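PDB 3NTV: MW1564 protein from Staphylococcus aureus, which probably transfers a methyl group from S-adenosylmethionine to a hydroxyl oxygen of its substrate, as caffeoyl-CoA O-methyltransferases do. Local coordinates for residues T174-V183 against V194-N205. Residues are numbered along the deposited sequence; the frame is centred on the assembly and turned at random.
Sequences TDNVLYHGFV and VRQMVKKVQDYN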
ATOM      1  N   THR A 174       3.653  -3.320  10.063  1.00 11.46           N
ATOM      2  CA  THR A 174       4.223  -4.629  10.410  1.00 11.20           C
ATOM      3  C   THR A 174       4.675  -5.334   9.145  1.00 15.11           C
ATOM      4  O   THR A 174       3.850  -5.639   8.268  1.00 14.59           O
ATOM      5  CB  THR A 174       3.258  -5.537  11.208  1.00 16.37           C
ATOM      6  OG1 THR A 174       2.666  -4.836  12.306  1.00 15.94           O
ATOM      7  CG2 THR A 174       3.968  -6.773  11.740  1.00 15.71           C
ATOM      8  N   ASP A 175       5.975  -5.635   9.074  1.00 12.16           N
ATOM      9  CA  ASP A 175       6.535  -6.396   7.965  1.00 13.65           C
ATOM     10  C   ASP A 175       6.482  -7.886   8.282  1.00 16.86           C
ATOM     11  O   ASP A 175       6.363  -8.270   9.449  1.00 16.00           O
ATOM     12  CB  ASP A 175       7.993  -5.976   7.692  1.00 15.59           C
ATOM     13  CG  ASP A 175       8.506  -6.324   6.305  1.00 23.46           C
ATOM     14  OD1 ASP A 175       7.690  -6.766   5.454  1.00 22.43           O
ATOM     15  OD2 ASP A 175       9.721  -6.197   6.080  1.00 28.86           O
ATOM     16  N   ASN A 176       6.593  -8.716   7.234  1.00 14.18           N
ATOM     17  CA  ASN A 176       6.710 -10.158   7.361  1.00 14.57           C
ATOM     18  C   ASN A 176       5.494 -10.848   7.955  1.00 17.39           C
ATOM     19  O   ASN A 176       5.628 -11.869   8.626  1.00 16.46           O
ATOM     20  CB  ASN A 176       8.012 -10.497   8.106  1.00 17.16           C
ATOM     21  CG  ASN A 176       8.668 -11.784   7.699  1.00 20.14           C
ATOM     22  OD1 ASN A 176       8.387 -12.368   6.640  1.00 18.67           O
ATOM     23  ND2 ASN A 176       9.548 -12.248   8.554  1.00 22.64           N
ATOM     24  N   VAL A 177       4.299 -10.340   7.631  1.00 15.39           N
ATOM     25  CA  VAL A 177       3.036 -10.927   8.113  1.00 16.48           C
ATOM     26  C   VAL A 177       2.674 -12.231   7.366  1.00 21.71           C
ATOM     27  O   VAL A 177       1.745 -12.929   7.774  1.00 21.48           O
ATOM     28  CB  VAL A 177       1.864  -9.926   8.254  1.00 19.74           C
ATOM     29  CG1 VAL A 177       2.177  -8.868   9.309  1.00 19.54           C
ATOM     30  CG2 VAL A 177       1.514  -9.288   6.914  1.00 19.27           C
ATOM     31  N   LEU A 178       3.441 -12.577   6.316  1.00 18.32           N
ATOM     32  CA  LEU A 178       3.282 -13.860   5.607  1.00 19.26           C
ATOM     33  C   LEU A 178       4.491 -14.783   5.866  1.00 24.10           C
ATOM     34  O   LEU A 178       4.596 -15.829   5.232  1.00 24.26           O
ATOM     35  CB  LEU A 178       3.103 -13.644   4.080  1.00 19.62           C
ATOM     36  CG  LEU A 178       1.797 -12.971   3.609  1.00 23.25           C
ATOM     37  CD1 LEU A 178       1.829 -12.753   2.117  1.00 23.61           C
ATOM     38  CD2 LEU A 178       0.565 -13.810   3.951  1.00 24.00           C
ATOM     39  N   TYR A 179       5.386 -14.423   6.829  1.00 20.05           N
ATOM     40  CA  TYR A 179       6.635 -15.149   7.116  1.00 19.52           C
ATOM     41  C   TYR A 179       7.329 -15.618   5.837  1.00 22.21           C
ATOM     42  O   TYR A 179       7.427 -16.817   5.561  1.00 21.39           O
ATOM     43  CB  TYR A 179       6.548 -16.273   8.200  1.00 20.51           C
ATOM     44  CG  TYR A 179       7.945 -16.651   8.679  1.00 22.32           C
ATOM     45  CD1 TYR A 179       8.497 -17.896   8.381  1.00 24.38           C
ATOM     46  CD2 TYR A 179       8.781 -15.698   9.264  1.00 22.40           C
ATOM     47  CE1 TYR A 179       9.826 -18.197   8.698  1.00 24.35           C
ATOM     48  CE2 TYR A 179      10.102 -15.993   9.595  1.00 22.24           C
ATOM     49  CZ  TYR A 179      10.615 -17.250   9.332  1.00 31.16           C
ATOM     50  OH  TYR A 179      11.916 -17.518   9.693  1.00 29.37           O
ATOM     51  N   HIS A 180       7.688 -14.653   4.981  1.00 20.54           N
ATOM     52  CA  HIS A 180       8.385 -14.892   3.714  1.00 21.11           C
ATOM     53  C   HIS A 180       7.575 -15.738   2.715  1.00 26.43           C
ATOM     54  O   HIS A 180       8.145 -16.293   1.772  1.00 27.72           O
ATOM     55  CB  HIS A 180       9.779 -15.499   3.988  1.00 21.24           C
ATOM     56  CG  HIS A 180      10.577 -14.763   5.018  1.00 24.28           C
ATOM     57  ND1 HIS A 180      11.133 -13.519   4.752  1.00 25.47           N
ATOM     58  CD2 HIS A 180      10.908 -15.129   6.275  1.00 25.08           C
ATOM     59  CE1 HIS A 180      11.784 -13.180   5.853  1.00 24.26           C
ATOM     60  NE2 HIS A 180      11.669 -14.117   6.798  1.00 24.51           N
ATOM     61  N   GLY A 181       6.266 -15.834   2.939  1.00 23.32           N
ATOM     62  CA  GLY A 181       5.364 -16.615   2.102  1.00 23.79           C
ATOM     63  C   GLY A 181       5.114 -18.020   2.613  1.00 27.81           C
ATOM     64  O   GLY A 181       4.370 -18.774   1.984  1.00 28.58           O
ATOM     65  N   PHE A 182       5.717 -18.378   3.763  1.00 23.91           N
ATOM     66  CA  PHE A 182       5.573 -19.716   4.353  1.00 22.97           C
ATOM     67  C   PHE A 182       4.267 -19.998   5.036  1.00 26.26           C
ATOM     68  O   PHE A 182       3.981 -21.169   5.259  1.00 24.24           O
ATOM     69  CB  PHE A 182       6.709 -20.026   5.333  1.00 24.26           C
ATOM     70  CG  PHE A 182       8.043 -20.292   4.694  1.00 26.52           C
ATOM     71  CD1 PHE A 182       8.244 -21.430   3.916  1.00 31.06           C
ATOM     72  CD2 PHE A 182       9.132 -19.476   4.962  1.00 28.56           C
ATOM     73  CE1 PHE A 182       9.490 -21.688   3.341  1.00 32.27           C
ATOM     74  CE2 PHE A 182      10.381 -19.746   4.404  1.00 32.14           C
ATOM     75  CZ  PHE A 182      10.549 -20.846   3.592  1.00 31.20           C
ATOM     76  N   VAL A 183       3.492 -18.967   5.429  1.00 23.34           N
ATOM     77  CA  VAL A 183       2.235 -19.162   6.171  1.00 24.27           C
ATOM     78  C   VAL A 183       1.283 -20.268   5.691  1.00 32.09           C
ATOM     79  O   VAL A 183       0.720 -20.979   6.539  1.00 34.10           O
ATOM     80  CB  VAL A 183       1.486 -17.858   6.542  1.00 28.70           C
ATOM     81  CG1 VAL A 183       2.278 -17.034   7.547  1.00 27.67           C
ATOM     82  CG2 VAL A 183       1.150 -17.044   5.304  1.00 28.95           C
ATOM     83  N   VAL A 194      10.946 -22.845  11.019  1.00 22.12           N
ATOM     84  CA  VAL A 194       9.965 -22.195  10.124  1.00 21.29           C
ATOM     85  C   VAL A 194       8.555 -22.406  10.677  1.00 23.81           C
ATOM     86  O   VAL A 194       7.798 -21.452  10.776  1.00 21.29           O
ATOM     87  CB  VAL A 194      10.121 -22.652   8.653  1.00 24.58           C
ATOM     88  CG1 VAL A 194       8.972 -22.143   7.787  1.00 24.09           C
ATOM     89  CG2 VAL A 194      11.452 -22.175   8.094  1.00 24.28           C
ATOM     90  N   ARG A 195       8.235 -23.632  11.149  1.00 20.98           N
ATOM     91  CA  ARG A 195       6.922 -23.880  11.764  1.00 20.53           C
ATOM     92  C   ARG A 195       6.661 -23.015  12.979  1.00 22.05           C
ATOM     93  O   ARG A 195       5.564 -22.458  13.107  1.00 21.36           O
ATOM     94  CB  ARG A 195       6.746 -25.364  12.121  1.00 19.35           C
ATOM     95  CG  ARG A 195       6.646 -26.212  10.872  1.00 20.97           C
ATOM     96  CD  ARG A 195       6.231 -27.648  11.164  1.00 26.07           C
ATOM     97  NE  ARG A 195       7.138 -28.361  12.078  1.00 24.20           N
ATOM     98  CZ  ARG A 195       8.220 -29.036  11.701  1.00 37.16           C
ATOM     99  NH1 ARG A 195       8.593 -29.051  10.427  1.00 26.47           N
ATOM    100  NH2 ARG A 195       8.951 -29.687  12.600  1.00 32.09           N
ATOM    101  N   GLN A 196       7.667 -22.859  13.855  1.00 19.66           N
ATOM    102  CA  GLN A 196       7.539 -22.034  15.062  1.00 19.75           C
ATOM    103  C   GLN A 196       7.285 -20.565  14.664  1.00 22.95           C
ATOM    104  O   GLN A 196       6.442 -19.908  15.269  1.00 21.86           O
ATOM    105  CB  GLN A 196       8.809 -22.119  15.916  1.00 21.59           C
ATOM    106  CG  GLN A 196       8.988 -23.461  16.617  1.00 35.79           C
ATOM    107  CD  GLN A 196      10.260 -23.459  17.419  1.00 55.75           C
ATOM    108  OE1 GLN A 196      11.364 -23.632  16.891  1.00 48.77           O
ATOM    109  NE2 GLN A 196      10.135 -23.220  18.711  1.00 54.04           N
HETATM  110  N   MSE A 197       7.986 -20.082  13.626  1.00 19.95           N
HETATM  111  CA  MSE A 197       7.831 -18.707  13.135  1.00 18.50           C
HETATM  112  C   MSE A 197       6.484 -18.472  12.479  1.00 21.22           C
HETATM  113  O   MSE A 197       5.871 -17.426  12.688  1.00 20.09           O
HETATM  114  CB  MSE A 197       8.980 -18.331  12.198  1.00 20.07           C
HETATM  115  CG  MSE A 197      10.343 -18.334  12.891  1.00 25.15           C
HETATM  116 SE   MSE A 197      10.495 -16.988  14.323  0.70 31.56          SE
HETATM  117  CE  MSE A 197      10.209 -18.183  15.867  1.00 29.30           C
ATOM    118  N   VAL A 198       6.005 -19.454  11.692  1.00 17.34           N
ATOM    119  CA  VAL A 198       4.684 -19.379  11.051  1.00 16.47           C
ATOM    120  C   VAL A 198       3.625 -19.281  12.158  1.00 19.67           C
ATOM    121  O   VAL A 198       2.744 -18.424  12.077  1.00 18.41           O
ATOM    122  CB  VAL A 198       4.455 -20.556  10.072  1.00 19.96           C
ATOM    123  CG1 VAL A 198       2.990 -20.642   9.619  1.00 20.23           C
ATOM    124  CG2 VAL A 198       5.367 -20.444   8.858  1.00 19.81           C
ATOM    125  N   LYS A 199       3.739 -20.117  13.220  1.00 17.53           N
ATOM    126  CA  LYS A 199       2.791 -20.067  14.332  1.00 17.82           C
ATOM    127  C   LYS A 199       2.790 -18.691  15.008  1.00 21.06           C
ATOM    128  O   LYS A 199       1.726 -18.150  15.289  1.00 20.17           O
ATOM    129  CB  LYS A 199       3.108 -21.168  15.368  1.00 21.89           C
ATOM    130  CG  LYS A 199       1.866 -21.703  16.062  1.00 42.50           C
ATOM    131  CD  LYS A 199       2.154 -22.213  17.471  1.00 53.23           C
ATOM    132  CE  LYS A 199       0.886 -22.448  18.266  1.00 64.37           C
ATOM    133  NZ  LYS A 199       0.213 -21.176  18.653  1.00 68.82           N
ATOM    134  N   LYS A 200       3.980 -18.124  15.260  1.00 17.86           N
ATOM    135  CA  LYS A 200       4.109 -16.809  15.887  1.00 16.62           C
ATOM    136  C   LYS A 200       3.437 -15.715  15.022  1.00 18.96           C
ATOM    137  O   LYS A 200       2.683 -14.907  15.546  1.00 18.52           O
ATOM    138  CB  LYS A 200       5.606 -16.468  16.089  1.00 19.61           C
ATOM    139  CG  LYS A 200       5.838 -15.117  16.775  1.00 23.89           C
ATOM    140  CD  LYS A 200       7.265 -14.595  16.521  1.00 27.17           C
ATOM    141  CE  LYS A 200       8.292 -15.299  17.356  1.00 33.23           C
ATOM    142  NZ  LYS A 200       9.628 -14.651  17.217  1.00 28.89           N
ATOM    143  N   VAL A 201       3.708 -15.722  13.724  1.00 16.95           N
ATOM    144  CA  VAL A 201       3.196 -14.720  12.777  1.00 16.60           C
ATOM    145  C   VAL A 201       1.685 -14.850  12.653  1.00 19.93           C
ATOM    146  O   VAL A 201       0.969 -13.848  12.716  1.00 19.37           O
ATOM    147  CB  VAL A 201       3.955 -14.810  11.429  1.00 21.14           C
ATOM    148  CG1 VAL A 201       3.254 -14.037  10.334  1.00 21.56           C
ATOM    149  CG2 VAL A 201       5.392 -14.295  11.590  1.00 20.12           C
ATOM    150  N   GLN A 202       1.188 -16.096  12.529  1.00 17.27           N
ATOM    151  CA  GLN A 202      -0.257 -16.298  12.467  1.00 16.01           C
ATOM    152  C   GLN A 202      -0.938 -15.819  13.730  1.00 18.06           C
ATOM    153  O   GLN A 202      -1.977 -15.156  13.624  1.00 17.92           O
ATOM    154  CB  GLN A 202      -0.610 -17.755  12.149  1.00 16.42           C
ATOM    155  CG  GLN A 202      -0.237 -18.164  10.709  1.00 19.48           C
ATOM    156  CD  GLN A 202      -0.497 -19.637  10.416  1.00 28.72           C
ATOM    157  OE1 GLN A 202      -0.404 -20.088   9.265  1.00 28.18           O
ATOM    158  NE2 GLN A 202      -0.719 -20.440  11.441  1.00 28.71           N
ATOM    159  N   ASP A 203      -0.367 -16.137  14.926  1.00 17.74           N
ATOM    160  CA  ASP A 203      -0.907 -15.660  16.203  1.00 17.97           C
ATOM    161  C   ASP A 203      -0.903 -14.119  16.246  1.00 21.00           C
ATOM    162  O   ASP A 203      -1.881 -13.518  16.678  1.00 19.79           O
ATOM    163  CB  ASP A 203      -0.106 -16.222  17.392  1.00 20.67           C
ATOM    164  CG  ASP A 203      -0.347 -17.702  17.638  1.00 34.06           C
ATOM    165  OD1 ASP A 203      -1.255 -18.280  16.979  1.00 34.51           O
ATOM    166  OD2 ASP A 203       0.364 -18.284  18.485  1.00 39.86           O
ATOM    167  N   TYR A 204       0.206 -13.492  15.811  1.00 18.33           N
ATOM    168  CA  TYR A 204       0.318 -12.028  15.773  1.00 16.64           C
ATOM    169  C   TYR A 204      -0.784 -11.432  14.905  1.00 18.42           C
ATOM    170  O   TYR A 204      -1.442 -10.498  15.345  1.00 18.78           O
ATOM    171  CB  TYR A 204       1.709 -11.603  15.244  1.00 17.31           C
ATOM    172  CG  TYR A 204       1.888 -10.105  15.115  1.00 15.85           C
ATOM    173  CD1 TYR A 204       2.460  -9.361  16.143  1.00 16.95           C
ATOM    174  CD2 TYR A 204       1.461  -9.427  13.976  1.00 15.74           C
ATOM    175  CE1 TYR A 204       2.627  -7.977  16.031  1.00 16.78           C
ATOM    176  CE2 TYR A 204       1.620  -8.044  13.855  1.00 16.30           C
ATOM    177  CZ  TYR A 204       2.223  -7.327  14.879  1.00 20.70           C
ATOM    178  OH  TYR A 204       2.430  -5.969  14.781  1.00 18.78           O
ATOM    179  N   ASN A 205      -0.964 -11.945  13.685  1.00 16.01           N
ATOM    180  CA  ASN A 205      -1.994 -11.424  12.765  1.00 16.15           C
ATOM    181  C   ASN A 205      -3.405 -11.473  13.355  1.00 20.60           C
ATOM    182  O   ASN A 205      -4.138 -10.487  13.290  1.00 19.72           O
ATOM    183  CB  ASN A 205      -1.932 -12.126  11.426  1.00 18.05           C
ATOM    184  CG  ASN A 205      -0.643 -11.865  10.686  1.00 22.28           C
ATOM    185  OD1 ASN A 205       0.101 -10.901  10.975  1.00 20.20           O
ATOM    186  ND2 ASN A 205      -0.315 -12.745   9.766  1.00 16.60           N
TER
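The Y179 ring lies on helix 192-209 of this putative Rossmann-fold methyltransferase: CB of M197 (selenomethionine) stands over the ring's centre in a CH-pi contact, 3.5 Å from its centroid and 12° off the normal. CD2 of H180 covers the opposite face nearer the rim, and CG1 of V194 meets the edge close to the ring plane. Bends about CB-CG and CG-SE leave M197 SE oblique to the Y179 ring, 5.5 Å from its centroid, a Met-aromatic contact. With CG anti to its backbone N (chi1 -164°), Y179 directs its ring to the helix while its CB meets V201 CG2. The same V194 CG1 also lies over one face of the F182 ring in a CH-pi contact, 4.0 Å from its centroid, and this one methyl thus touches both aromatic side chains. V198 divides its branches: CG2 packs on F182 CB, and CG1 on V183 CA. One turn further, V201 CG1 presses against the backbone carbonyl of V177, 3.2 Å from its O. The loop thus packed on the helix leaves the C-terminal end of strand 170-175 through a type I turn, N176 to Y179; H180 N gives a hydrogen bond to N176 OD1, while N176 ND2 makes a weak one to D149 OD1. Where the strand ends, T174 OG1 and Y204 OH share a hydrogen bond of 2.7 Å, and T174 CG2 touches the ring at CE2; S155, K156 and F159 of helix 155-162 pack against Y204. N205 ND2 serves both subunits: besides V177 O it hydrogen-bonds to Y28 OH of the second subunit. The N205 ND2 to V177 O bond is 2.9 Å long, bent to 154° at the hydrogen, and enters in the carbonyl plane on a lone pair, while N205 OD1 rests 3.3 Å from V177 CG1.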